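Local coordinates for protein carbohydrate oxidase (Microdochium nivale, PDB 3RJA) that oxidises the C1 hydroxyl of mono-, oligo- and polysaccharides to lactones with an FAD cofactor, reducing molecular oxygen to hydrogen peroxide, at residues A[53-64]-A[458-466]; A[159-167]-A[194-203]. All blocks are in the same frame, centred on the assembly; numbering follows the deposited sequence. Where two conformers were deposited one is given.

Contact 1 of 2, residues A[53-64]-A[458-466]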
loop_
_atom_site.group_PDB
_atom_site.type_symbol
_atom_site.label_atom_id
_atom_site.label_comp_id
_atom_site.label_asym_id
_atom_site.label_seq_id
_atom_site.Cartn_x
_atom_site.Cartn_y
_atom_site.Cartn_z
ATOM N N VAL A 53 -14.494 -9.319 -18.386
ATOM C CA VAL A 53 -14.921 -10.327 -17.409
ATOM C C VAL A 53 -15.852 -11.384 -18.066
ATOM O O VAL A 53 -15.715 -12.580 -17.793
ATOM C CB VAL A 53 -15.507 -9.644 -16.129
ATOM C CG1 VAL A 53 -16.217 -10.620 -15.177
ATOM C CG2 VAL A 53 -14.397 -8.886 -15.381
ATOM N N GLN A 54 -16.748 -10.964 -18.963
ATOM C CA GLN A 54 -17.543 -11.906 -19.777
ATOM C C GLN A 54 -16.683 -12.904 -20.593
ATOM O O GLN A 54 -16.935 -14.120 -20.572
ATOM C CB GLN A 54 -18.429 -11.130 -20.766
ATOM C CG GLN A 54 -19.711 -10.569 -20.220
ATOM C CD GLN A 54 -20.634 -10.127 -21.355
ATOM O OE1 GLN A 54 -20.392 -9.098 -22.024
ATOM N NE2 GLN A 54 -21.691 -10.914 -21.594
ATOM N N CYS A 55 -15.686 -12.399 -21.326
ATOM C CA CYS A 55 -14.768 -13.276 -22.091
ATOM C C CYS A 55 -14.059 -14.297 -21.196
ATOM O O CYS A 55 -13.905 -15.493 -21.560
ATOM C CB CYS A 55 -13.731 -12.423 -22.848
ATOM S SG CYS A 55 -14.470 -11.552 -24.245
ATOM N N ALA A 56 -13.620 -13.823 -20.034
ATOM C CA ALA A 56 -12.936 -14.693 -19.078
ATOM C C ALA A 56 -13.874 -15.843 -18.719
ATOM O O ALA A 56 -13.467 -17.017 -18.752
ATOM C CB ALA A 56 -12.537 -13.914 -17.835
ATOM N N LYS A 57 -15.131 -15.507 -18.402
ATOM C CA LYS A 57 -16.151 -16.535 -18.087
ATOM C C LYS A 57 -16.382 -17.509 -19.256
ATOM O O LYS A 57 -16.443 -18.731 -19.067
ATOM C CB LYS A 57 -17.489 -15.892 -17.675
ATOM C CG LYS A 57 -18.571 -16.955 -17.416
ATOM C CD LYS A 57 -19.906 -16.338 -17.069
ATOM C CE LYS A 57 -20.988 -17.391 -16.955
ATOM N NZ LYS A 57 -22.243 -16.736 -16.548
ATOM N N LYS A 58 -16.490 -16.966 -20.468
ATOM C CA LYS A 58 -16.703 -17.786 -21.669
ATOM C C LYS A 58 -15.580 -18.814 -21.918
ATOM O O LYS A 58 -15.847 -19.950 -22.312
ATOM C CB LYS A 58 -16.856 -16.874 -22.892
ATOM C CG LYS A 58 -17.264 -17.604 -24.162
ATOM C CD LYS A 58 -16.953 -16.783 -25.423
ATOM C CE LYS A 58 -17.838 -17.190 -26.610
ATOM N NZ LYS A 58 -19.267 -16.726 -26.411
ATOM N N LEU A 59 -14.326 -18.411 -21.679
ATOM C CA LEU A 59 -13.163 -19.208 -22.049
ATOM C C LEU A 59 -12.540 -19.925 -20.841
ATOM O O LEU A 59 -11.441 -20.490 -20.941
ATOM C CB LEU A 59 -12.136 -18.351 -22.795
ATOM C CG LEU A 59 -12.703 -17.710 -24.085
ATOM C CD1 LEU A 59 -11.761 -16.661 -24.654
ATOM C CD2 LEU A 59 -13.050 -18.747 -25.158
ATOM N N ASN A 60 -13.262 -19.918 -19.723
ATOM C CA ASN A 60 -12.745 -20.402 -18.435
ATOM C C ASN A 60 -11.332 -19.889 -18.076
ATOM O O ASN A 60 -10.425 -20.673 -17.803
ATOM C CB ASN A 60 -12.797 -21.936 -18.334
ATOM C CG ASN A 60 -12.777 -22.427 -16.884
ATOM O OD1 ASN A 60 -13.132 -21.694 -15.936
ATOM N ND2 ASN A 60 -12.349 -23.658 -16.703
ATOM N N LEU A 61 -11.157 -18.570 -18.060
ATOM C CA LEU A 61 -9.872 -17.983 -17.693
ATOM C C LEU A 61 -9.975 -17.308 -16.323
ATOM O O LEU A 61 -11.054 -16.831 -15.951
ATOM C CB LEU A 61 -9.448 -16.961 -18.750
ATOM C CG LEU A 61 -9.362 -17.429 -20.214
ATOM C CD1 LEU A 61 -9.157 -16.228 -21.166
ATOM C CD2 LEU A 61 -8.228 -18.476 -20.424
ATOM N N LYS A 62 -8.864 -17.233 -15.596
ATOM C CA LYS A 62 -8.770 -16.333 -14.437
ATOM C C LYS A 62 -8.515 -14.917 -14.960
ATOM O O LYS A 62 -7.831 -14.713 -16.002
ATOM C CB LYS A 62 -7.650 -16.766 -13.472
ATOM C CG LYS A 62 -7.764 -18.238 -12.981
ATOM C CD LYS A 62 -9.182 -18.531 -12.476
ATOM C CE LYS A 62 -9.279 -19.883 -11.725
ATOM N NZ LYS A 62 -10.615 -20.087 -11.087
ATOM N N VAL A 63 -9.071 -13.941 -14.252
ATOM C CA VAL A 63 -8.871 -12.558 -14.646
ATOM C C VAL A 63 -8.248 -11.718 -13.514
ATOM O O VAL A 63 -8.658 -11.800 -12.361
ATOM C CB VAL A 63 -10.151 -11.943 -15.329
ATOM C CG1 VAL A 63 -11.383 -12.303 -14.604
ATOM C CG2 VAL A 63 -10.048 -10.423 -15.490
ATOM N N SER A 64 -7.220 -10.936 -13.851
ATOM C CA SER A 64 -6.615 -10.075 -12.838
ATOM C C SER A 64 -6.538 -8.625 -13.322
ATOM O O SER A 64 -6.132 -8.363 -14.464
ATOM C CB SER A 64 -5.245 -10.639 -12.433
ATOM O OG SER A 64 -5.402 -11.916 -11.776
ATOM N N ASP A 458 -17.360 -14.146 -5.238
ATOM C CA ASP A 458 -16.497 -14.826 -6.210
ATOM C C ASP A 458 -16.382 -16.326 -5.918
ATOM O O ASP A 458 -15.283 -16.828 -5.707
ATOM C CB ASP A 458 -15.115 -14.151 -6.302
ATOM C CG ASP A 458 -14.294 -14.640 -7.504
ATOM O OD1 ASP A 458 -14.885 -15.234 -8.444
ATOM O OD2 ASP A 458 -13.057 -14.416 -7.503
ATOM N N PRO A 459 -17.519 -17.057 -5.938
ATOM C CA PRO A 459 -17.463 -18.483 -5.571
ATOM C C PRO A 459 -16.666 -19.354 -6.555
ATOM O O PRO A 459 -16.123 -20.391 -6.151
ATOM C CB PRO A 459 -18.947 -18.892 -5.516
ATOM C CG PRO A 459 -19.621 -17.925 -6.464
ATOM C CD PRO A 459 -18.905 -16.629 -6.212
ATOM N N THR A 460 -16.528 -18.928 -7.809
ATOM C CA THR A 460 -15.710 -19.721 -8.724
ATOM C C THR A 460 -14.241 -19.282 -8.741
ATOM O O THR A 460 -13.457 -19.750 -9.568
ATOM C CB THR A 460 -16.265 -19.748 -10.147
ATOM O OG1 THR A 460 -16.075 -18.463 -10.751
ATOM C CG2 THR A 460 -17.775 -20.148 -10.157
ATOM N N ASP A 461 -13.861 -18.382 -7.835
ATOM C CA ASP A 461 -12.465 -17.919 -7.793
ATOM C C ASP A 461 -12.036 -17.365 -9.179
ATOM O O ASP A 461 -10.916 -17.608 -9.651
ATOM C CB ASP A 461 -11.564 -19.085 -7.377
ATOM C CG ASP A 461 -10.518 -18.695 -6.328
ATOM O OD1 ASP A 461 -10.426 -17.513 -5.932
ATOM O OD2 ASP A 461 -9.763 -19.598 -5.925
ATOM N N ARG A 462 -12.950 -16.644 -9.828
ATOM C CA ARG A 462 -12.716 -16.058 -11.150
ATOM C C ARG A 462 -11.545 -15.066 -11.112
ATOM O O ARG A 462 -10.791 -14.922 -12.088
ATOM C CB ARG A 462 -13.993 -15.353 -11.635
ATOM C CG ARG A 462 -13.850 -14.539 -12.926
ATOM C CD ARG A 462 -13.617 -15.443 -14.114
ATOM N NE ARG A 462 -14.691 -16.419 -14.286
ATOM C CZ ARG A 462 -14.488 -17.681 -14.649
ATOM N NH1 ARG A 462 -13.253 -18.091 -14.864
ATOM N NH2 ARG A 462 -15.503 -18.532 -14.798
ATOM N N PHE A 463 -11.409 -14.380 -9.987
ATOM C CA PHE A 463 -10.356 -13.389 -9.810
ATOM C C PHE A 463 -9.135 -13.947 -9.079
ATOM O O PHE A 463 -8.351 -13.188 -8.520
ATOM C CB PHE A 463 -10.897 -12.159 -9.083
ATOM C CG PHE A 463 -12.035 -11.476 -9.803
ATOM C CD1 PHE A 463 -11.833 -10.877 -11.052
ATOM C CD2 PHE A 463 -13.291 -11.375 -9.203
ATOM C CE1 PHE A 463 -12.886 -10.222 -11.714
ATOM C CE2 PHE A 463 -14.349 -10.705 -9.853
ATOM C CZ PHE A 463 -14.146 -10.141 -11.118
ATOM N N TYR A 464 -8.967 -15.270 -9.109
ATOM C CA TYR A 464 -7.889 -15.953 -8.381
ATOM C C TYR A 464 -6.498 -15.346 -8.508
ATOM O O TYR A 464 -6.058 -14.935 -9.605
ATOM C CB TYR A 464 -7.769 -17.384 -8.874
ATOM C CG TYR A 464 -6.566 -18.131 -8.325
ATOM C CD1 TYR A 464 -6.591 -18.702 -7.043
ATOM C CD2 TYR A 464 -5.405 -18.262 -9.085
ATOM C CE1 TYR A 464 -5.477 -19.413 -6.538
ATOM C CE2 TYR A 464 -4.284 -18.956 -8.591
ATOM C CZ TYR A 464 -4.323 -19.524 -7.328
ATOM O OH TYR A 464 -3.215 -20.191 -6.860
ATOM N N TYR A 465 -5.801 -15.344 -7.376
ATOM C CA TYR A 465 -4.362 -15.220 -7.365
ATOM C C TYR A 465 -3.873 -15.953 -6.118
ATOM O O TYR A 465 -4.674 -16.243 -5.218
ATOM C CB TYR A 465 -3.922 -13.740 -7.416
ATOM C CG TYR A 465 -4.291 -12.840 -6.223
ATOM C CD1 TYR A 465 -5.563 -12.248 -6.122
ATOM C CD2 TYR A 465 -3.347 -12.525 -5.233
ATOM C CE1 TYR A 465 -5.892 -11.398 -5.031
ATOM C CE2 TYR A 465 -3.666 -11.665 -4.149
ATOM C CZ TYR A 465 -4.931 -11.086 -4.064
ATOM O OH TYR A 465 -5.260 -10.211 -2.993
ATOM N N PRO A 466 -2.565 -16.235 -6.038
ATOM C CA PRO A 466 -2.180 -17.198 -5.002
ATOM C C PRO A 466 -2.351 -16.742 -3.543
ATOM O O PRO A 466 -2.209 -17.576 -2.631
ATOM C CB PRO A 466 -0.692 -17.489 -5.318
ATOM C CG PRO A 466 -0.582 -17.246 -6.785
ATOM C CD PRO A 466 -1.468 -16.004 -7.001
HETATM O O HOH W 1 -8.854 -21.565 -8.529
HETATM O O HOH W 2 -6.687 -11.321 -9.551
#
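Lys-62 lies along the backbone of the turn Asp-461 to Tyr-464. Its CB sits 3.9 Å from Arg-462 O, and its CG is 4.2 Å from Tyr-464 CB. A bend at the second torsion (chi2 -49°) brings CD in to 3.4 Å from Asp-461 O, and CE touches both that oxygen and Tyr-464 CB. NZ then donates to Asp-461 O at 2.9 Å, coming from above the carbonyl plane, 63° out of it. The same oxygen accepts Tyr-464 N from the opposite face, so one carbonyl closes the type I turn and holds the lysine.

The backbones are joined by Val-63 N, which donates to Arg-462 O at 2.9 Å with an N-H...O angle of 168°. Next to this bond, Phe-463 CA makes a CA-H...O contact of 3.5 Å with Val-63 O. That oxygen also lies in the plane of the Phe-463 ring, at its edge. Separately, Val-63 CG1 packs 3.9 Å from Phe-463 CD1, and from helix 46-58 Val-53 CG2 lies 4.2 Å from Phe-463 CE1. Arg-462 was modelled in two conformers; in one of them NH1 reaches Leu-61 O, a bond that is therefore less certain. The turn is braced from within by Asp-458, whose two carboxylate oxygens take Arg-462 N and Phe-463 N, while the Asp-461 carboxylate pairs with Arg-435.

Contact 1 thus fastens the C-terminal berberine-like part of the chain onto the end of helix 46-58 and the start of strand 63-66 in the FAD-binding part. The ammonium of Lys-62 is bonded to a main-chain oxygen and the carboxylates serve their own segment or Arg-435, which suggests an attachment that probably depends more on the shape of the turn than on charge pairing across it.

Contact 2 of 2, residues A[159-167]-A[194-203]. With FAD (flavin-adenine dinucleotide), chain B.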
loop_
_atom_site.group_PDB
_atom_site.type_symbol
_atom_site.label_atom_id
_atom_site.label_comp_id
_atom_site.label_asym_id
_atom_site.label_seq_id
_atom_site.Cartn_x
_atom_site.Cartn_y
_atom_site.Cartn_z
ATOM N N SER A 159 -10.966 7.234 3.089
ATOM C CA SER A 159 -11.652 8.243 2.272
ATOM C C SER A 159 -12.786 7.646 1.404
ATOM O O SER A 159 -13.567 8.371 0.824
ATOM C CB SER A 159 -10.637 8.950 1.344
ATOM O OG SER A 159 -10.336 8.099 0.256
ATOM N N VAL A 160 -12.836 6.324 1.285
ATOM C CA VAL A 160 -13.762 5.673 0.365
ATOM C C VAL A 160 -15.185 5.702 0.929
ATOM O O VAL A 160 -15.452 5.136 2.006
ATOM C CB VAL A 160 -13.330 4.195 0.059
ATOM C CG1 VAL A 160 -14.313 3.509 -0.884
ATOM C CG2 VAL A 160 -11.871 4.121 -0.495
ATOM N N VAL A 161 -16.086 6.363 0.212
ATOM C CA VAL A 161 -17.514 6.422 0.603
ATOM C C VAL A 161 -18.403 5.660 -0.379
ATOM O O VAL A 161 -19.597 5.471 -0.124
ATOM C CB VAL A 161 -18.037 7.872 0.790
ATOM C CG1 VAL A 161 -17.258 8.554 1.917
ATOM C CG2 VAL A 161 -17.936 8.700 -0.538
ATOM N N GLY A 162 -17.837 5.226 -1.500
ATOM C CA GLY A 162 -18.566 4.332 -2.403
ATOM C C GLY A 162 -17.719 3.798 -3.550
ATOM O O GLY A 162 -16.643 4.338 -3.839
ATOM N N VAL A 163 -18.204 2.739 -4.201
ATOM C CA VAL A 163 -17.544 2.195 -5.388
ATOM C C VAL A 163 -18.580 1.684 -6.382
ATOM O O VAL A 163 -19.688 1.286 -5.992
ATOM C CB VAL A 163 -16.536 1.036 -5.061
ATOM C CG1 VAL A 163 -15.231 1.590 -4.446
ATOM C CG2 VAL A 163 -17.169 -0.036 -4.136
ATOM N N THR A 164 -18.217 1.726 -7.659
ATOM C CA THR A 164 -18.898 0.974 -8.685
ATOM C C THR A 164 -18.024 -0.246 -8.916
ATOM O O THR A 164 -16.800 -0.137 -9.027
ATOM C CB THR A 164 -19.038 1.810 -9.978
ATOM O OG1 THR A 164 -19.768 3.009 -9.667
ATOM C CG2 THR A 164 -19.804 1.042 -11.055
ATOM N N VAL A 165 -18.623 -1.422 -8.958
ATOM C CA VAL A 165 -17.802 -2.643 -9.025
ATOM C C VAL A 165 -18.333 -3.554 -10.120
ATOM O O VAL A 165 -19.547 -3.779 -10.214
ATOM C CB VAL A 165 -17.826 -3.403 -7.683
ATOM C CG1 VAL A 165 -16.809 -4.552 -7.674
ATOM C CG2 VAL A 165 -17.584 -2.474 -6.524
ATOM N N VAL A 166 -17.428 -4.099 -10.927
ATOM C CA VAL A 166 -17.756 -5.190 -11.866
ATOM C C VAL A 166 -17.549 -6.519 -11.153
ATOM O O VAL A 166 -16.415 -6.825 -10.714
ATOM C CB VAL A 166 -16.863 -5.130 -13.141
ATOM C CG1 VAL A 166 -17.174 -6.316 -14.100
ATOM C CG2 VAL A 166 -17.037 -3.816 -13.840
ATOM N N LEU A 167 -18.620 -7.306 -11.020
ATOM C CA LEU A 167 -18.540 -8.596 -10.314
ATOM C C LEU A 167 -18.090 -9.719 -11.230
ATOM O O LEU A 167 -18.101 -9.546 -12.450
ATOM C CB LEU A 167 -19.885 -8.971 -9.657
ATOM C CG LEU A 167 -20.466 -7.961 -8.672
ATOM C CD1 LEU A 167 -21.776 -8.481 -8.036
ATOM C CD2 LEU A 167 -19.444 -7.545 -7.589
ATOM N N PHE A 194 -12.957 -9.208 -4.590
ATOM C CA PHE A 194 -14.417 -9.206 -4.792
ATOM C C PHE A 194 -14.964 -8.733 -6.116
ATOM O O PHE A 194 -16.158 -8.870 -6.363
ATOM C CB PHE A 194 -15.105 -8.498 -3.623
ATOM C CG PHE A 194 -14.678 -9.064 -2.280
ATOM C CD1 PHE A 194 -15.047 -10.364 -1.924
ATOM C CD2 PHE A 194 -13.838 -8.320 -1.416
ATOM C CE1 PHE A 194 -14.616 -10.933 -0.702
ATOM C CE2 PHE A 194 -13.389 -8.888 -0.180
ATOM C CZ PHE A 194 -13.794 -10.188 0.166
ATOM N N GLY A 195 -14.093 -8.185 -6.966
ATOM C CA GLY A 195 -14.484 -7.774 -8.323
ATOM C C GLY A 195 -13.448 -6.832 -8.830
ATOM O O GLY A 195 -12.354 -6.757 -8.258
ATOM N N ILE A 196 -13.760 -6.093 -9.896
ATOM C CA ILE A 196 -12.820 -5.067 -10.389
ATOM C C ILE A 196 -13.508 -3.717 -10.130
ATOM O O ILE A 196 -14.591 -3.444 -10.696
ATOM C CB ILE A 196 -12.467 -5.292 -11.867
ATOM C CG1 ILE A 196 -11.815 -6.668 -12.024
ATOM C CG2 ILE A 196 -11.562 -4.138 -12.412
ATOM C CD1 ILE A 196 -11.543 -7.108 -13.443
ATOM N N VAL A 197 -12.939 -2.913 -9.236
ATOM C CA VAL A 197 -13.515 -1.595 -8.966
ATOM C C VAL A 197 -13.339 -0.741 -10.220
ATOM O O VAL A 197 -12.220 -0.642 -10.767
ATOM C CB VAL A 197 -12.885 -0.884 -7.746
ATOM C CG1 VAL A 197 -13.498 0.555 -7.570
ATOM C CG2 VAL A 197 -13.082 -1.737 -6.466
ATOM N N ALA A 198 -14.450 -0.153 -10.680
ATOM C CA ALA A 198 -14.501 0.626 -11.935
ATOM C C ALA A 198 -14.581 2.134 -11.661
ATOM O O ALA A 198 -14.201 2.941 -12.515
ATOM C CB ALA A 198 -15.726 0.188 -12.791
ATOM N N VAL A 199 -15.097 2.504 -10.485
ATOM C CA VAL A 199 -15.091 3.913 -10.041
ATOM C C VAL A 199 -14.877 3.928 -8.529
ATOM O O VAL A 199 -15.554 3.179 -7.789
ATOM C CB VAL A 199 -16.436 4.653 -10.351
ATOM C CG1 VAL A 199 -16.391 6.132 -9.919
ATOM C CG2 VAL A 199 -16.817 4.548 -11.841
ATOM N N TRP A 200 -13.946 4.763 -8.067
ATOM C CA TRP A 200 -13.814 5.046 -6.614
ATOM C C TRP A 200 -14.548 6.331 -6.263
ATOM O O TRP A 200 -14.369 7.347 -6.937
ATOM C CB TRP A 200 -12.345 5.194 -6.204
ATOM C CG TRP A 200 -11.559 3.938 -6.396
ATOM C CD1 TRP A 200 -10.864 3.546 -7.521
ATOM C CD2 TRP A 200 -11.421 2.876 -5.442
ATOM N NE1 TRP A 200 -10.313 2.294 -7.311
ATOM C CE2 TRP A 200 -10.626 1.873 -6.040
ATOM C CE3 TRP A 200 -11.888 2.687 -4.131
ATOM C CZ2 TRP A 200 -10.299 0.667 -5.369
ATOM C CZ3 TRP A 200 -11.557 1.512 -3.467
ATOM C CH2 TRP A 200 -10.769 0.513 -4.084
ATOM N N LYS A 201 -15.339 6.308 -5.195
ATOM C CA LYS A 201 -16.002 7.550 -4.737
ATOM C C LYS A 201 -15.378 7.972 -3.424
ATOM O O LYS A 201 -15.423 7.249 -2.431
ATOM C CB LYS A 201 -17.528 7.381 -4.688
ATOM C CG LYS A 201 -18.079 6.750 -5.979
ATOM C CD LYS A 201 -19.552 6.482 -5.895
ATOM C CE LYS A 201 -20.079 5.699 -7.110
ATOM N NZ LYS A 201 -21.405 5.032 -6.730
ATOM N N LEU A 202 -14.754 9.143 -3.435
ATOM C CA LEU A 202 -13.782 9.475 -2.376
ATOM C C LEU A 202 -14.072 10.801 -1.711
ATOM O O LEU A 202 -14.177 11.817 -2.415
ATOM C CB LEU A 202 -12.360 9.544 -2.969
ATOM C CG LEU A 202 -11.825 8.309 -3.715
ATOM C CD1 LEU A 202 -10.377 8.555 -4.254
ATOM C CD2 LEU A 202 -11.861 7.061 -2.818
ATOM N N ALA A 203 -14.160 10.803 -0.379
ATOM C CA ALA A 203 -14.262 12.048 0.396
ATOM C C ALA A 203 -12.902 12.726 0.356
ATOM O O ALA A 203 -11.880 12.046 0.477
ATOM C CB ALA A 203 -14.648 11.757 1.883
HETATM P PA FAD B . -1.408 -3.438 -8.849
HETATM O O1A FAD B . -1.928 -2.915 -10.161
HETATM O O2A FAD B . -0.197 -4.327 -8.954
HETATM O O5B FAD B . -2.582 -4.247 -8.113
HETATM C C5B FAD B . -2.433 -4.617 -6.746
HETATM C C4B FAD B . -3.568 -5.587 -6.374
HETATM O O4B FAD B . -4.825 -4.914 -6.472
HETATM C C3B FAD B . -3.650 -6.794 -7.306
HETATM O O3B FAD B . -4.215 -7.891 -6.584
HETATM C C2B FAD B . -4.671 -6.316 -8.333
HETATM O O2B FAD B . -5.332 -7.316 -9.071
HETATM C C1B FAD B . -5.627 -5.545 -7.434
HETATM N N9A FAD B . -6.335 -4.526 -8.203
HETATM C C8A FAD B . -5.802 -3.591 -9.085
HETATM N N7A FAD B . -6.841 -2.855 -9.563
HETATM C C5A FAD B . -7.980 -3.283 -8.996
HETATM C C6A FAD B . -9.310 -2.875 -9.144
HETATM N N6A FAD B . -9.635 -1.855 -9.969
HETATM N N1A FAD B . -10.274 -3.524 -8.391
HETATM C C2A FAD B . -9.934 -4.579 -7.551
HETATM N N3A FAD B . -8.628 -5.011 -7.432
HETATM C C4A FAD B . -7.673 -4.350 -8.145
HETATM N N1 FAD B . 2.006 1.400 0.260
HETATM C C2 FAD B . 1.537 2.203 1.306
HETATM O O2 FAD B . 0.586 1.855 2.015
HETATM N N3 FAD B . 2.145 3.444 1.475
HETATM C C4 FAD B . 3.093 3.991 0.631
HETATM O O4 FAD B . 3.503 5.163 0.790
HETATM C C4X FAD B . 3.601 3.076 -0.437
HETATM N N5 FAD B . 4.524 3.496 -1.286
HETATM C C5X FAD B . 4.937 2.721 -2.344
HETATM C C6 FAD B . 5.859 3.224 -3.298
HETATM C C7 FAD B . 6.175 2.506 -4.435
HETATM C C7M FAD B . 7.191 3.055 -5.459
HETATM C C8 FAD B . 5.469 1.309 -4.706
HETATM C C8M FAD B . 5.761 0.498 -5.953
HETATM C C9 FAD B . 4.617 0.770 -3.755
HETATM C C9A FAD B . 4.313 1.471 -2.571
HETATM N N10 FAD B . 3.339 1.016 -1.649
HETATM C C10 FAD B . 3.027 1.760 -0.521
HETATM C "C1'" FAD B . 2.687 -0.315 -1.873
HETATM C "C2'" FAD B . 1.349 -0.142 -2.579
HETATM O "O2'" FAD B . 0.394 0.367 -1.657
HETATM C "C3'" FAD B . 0.853 -1.481 -3.077
HETATM O "O3'" FAD B . 1.844 -2.104 -3.865
HETATM C "C4'" FAD B . -0.449 -1.286 -3.872
HETATM O "O4'" FAD B . -1.197 -2.462 -3.818
HETATM C "C5'" FAD B . -0.173 -0.870 -5.320
HETATM O "O5'" FAD B . -1.386 -0.678 -5.993
HETATM P P FAD B . -1.398 -0.764 -7.615
HETATM O O1P FAD B . -2.761 -0.432 -8.145
HETATM O O2P FAD B . -0.294 0.132 -8.180
HETATM O O3P FAD B . -0.977 -2.297 -7.798
#
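Phe-194 O is touched by Leu-167 CD2 at 3.7 Å, and beyond it Gly-195 leads into an antiparallel pairing of strands 160-166 and 196-203. Ile-196 exchanges two backbone hydrogen bonds with Val-166. Val-197 turns its own N and O outward to FAD: N donates to N1A at 2.9 Å and O accepts N6A at 3.0 Å, so backbone atoms read the adenine edge. Its CG1 is directed back to Val-163 CG1, 3.7 Å away, and over one face of the Trp-200 ring. Ala-198 and Val-199 both face Thr-164 in a classic beta bulge, where Thr-164 O takes Ala-198 N at 2.9 Å and Val-199 N only weakly. Trp-200 CE3 meets Val-163 CG1 at 3.5 Å, and its NE1 is bonded to Ser-138.

Lys-201 O accepts both Val-161 N and Gly-162 N, forming a second classic bulge. The Lys-201 chain, extended beyond CG, runs over Gly-162 and passes Thr-164 OG1, with CE 3.7 Å away, to its salt bridge with Glu-174. With a methionine in place of Lys-201, Glu-174 would probably be left without the charged mate that this chain carries to it.

Leu-202 CD2 packs on Val-160 CG2, and Ala-203 N closes the ladder on Ser-159 O. Because the two adenine bonds of Val-197 are made by main-chain atoms, recognition here probably depends more on strand geometry than on the identity of the valine side chain.

In the fold
The centres of contacts 1 and 2 lie about 19 Å apart, yet the two meet directly, mostly through apolar atoms. Phe-463 CE2 of contact 1 comes within 3.3 Å of Gly-195 CA, and Val-53 CG2 lies 3.9 Å from Ile-196 CD1, so the two residues just before the adenine-binding Val-197 rest against both segments of contact 1. The cofactor is a further connection: the side chain of Ser-64 is about 5 Å from FAD, and Ala-65 and Ser-67, just beyond it in the chain, hydrogen-bond to it. Contact 2 forms part of the adenine end of the pocket and contact 1 lies beside it; the flavin ring, at the other end of the cofactor, lies beside the bound substrate analogue.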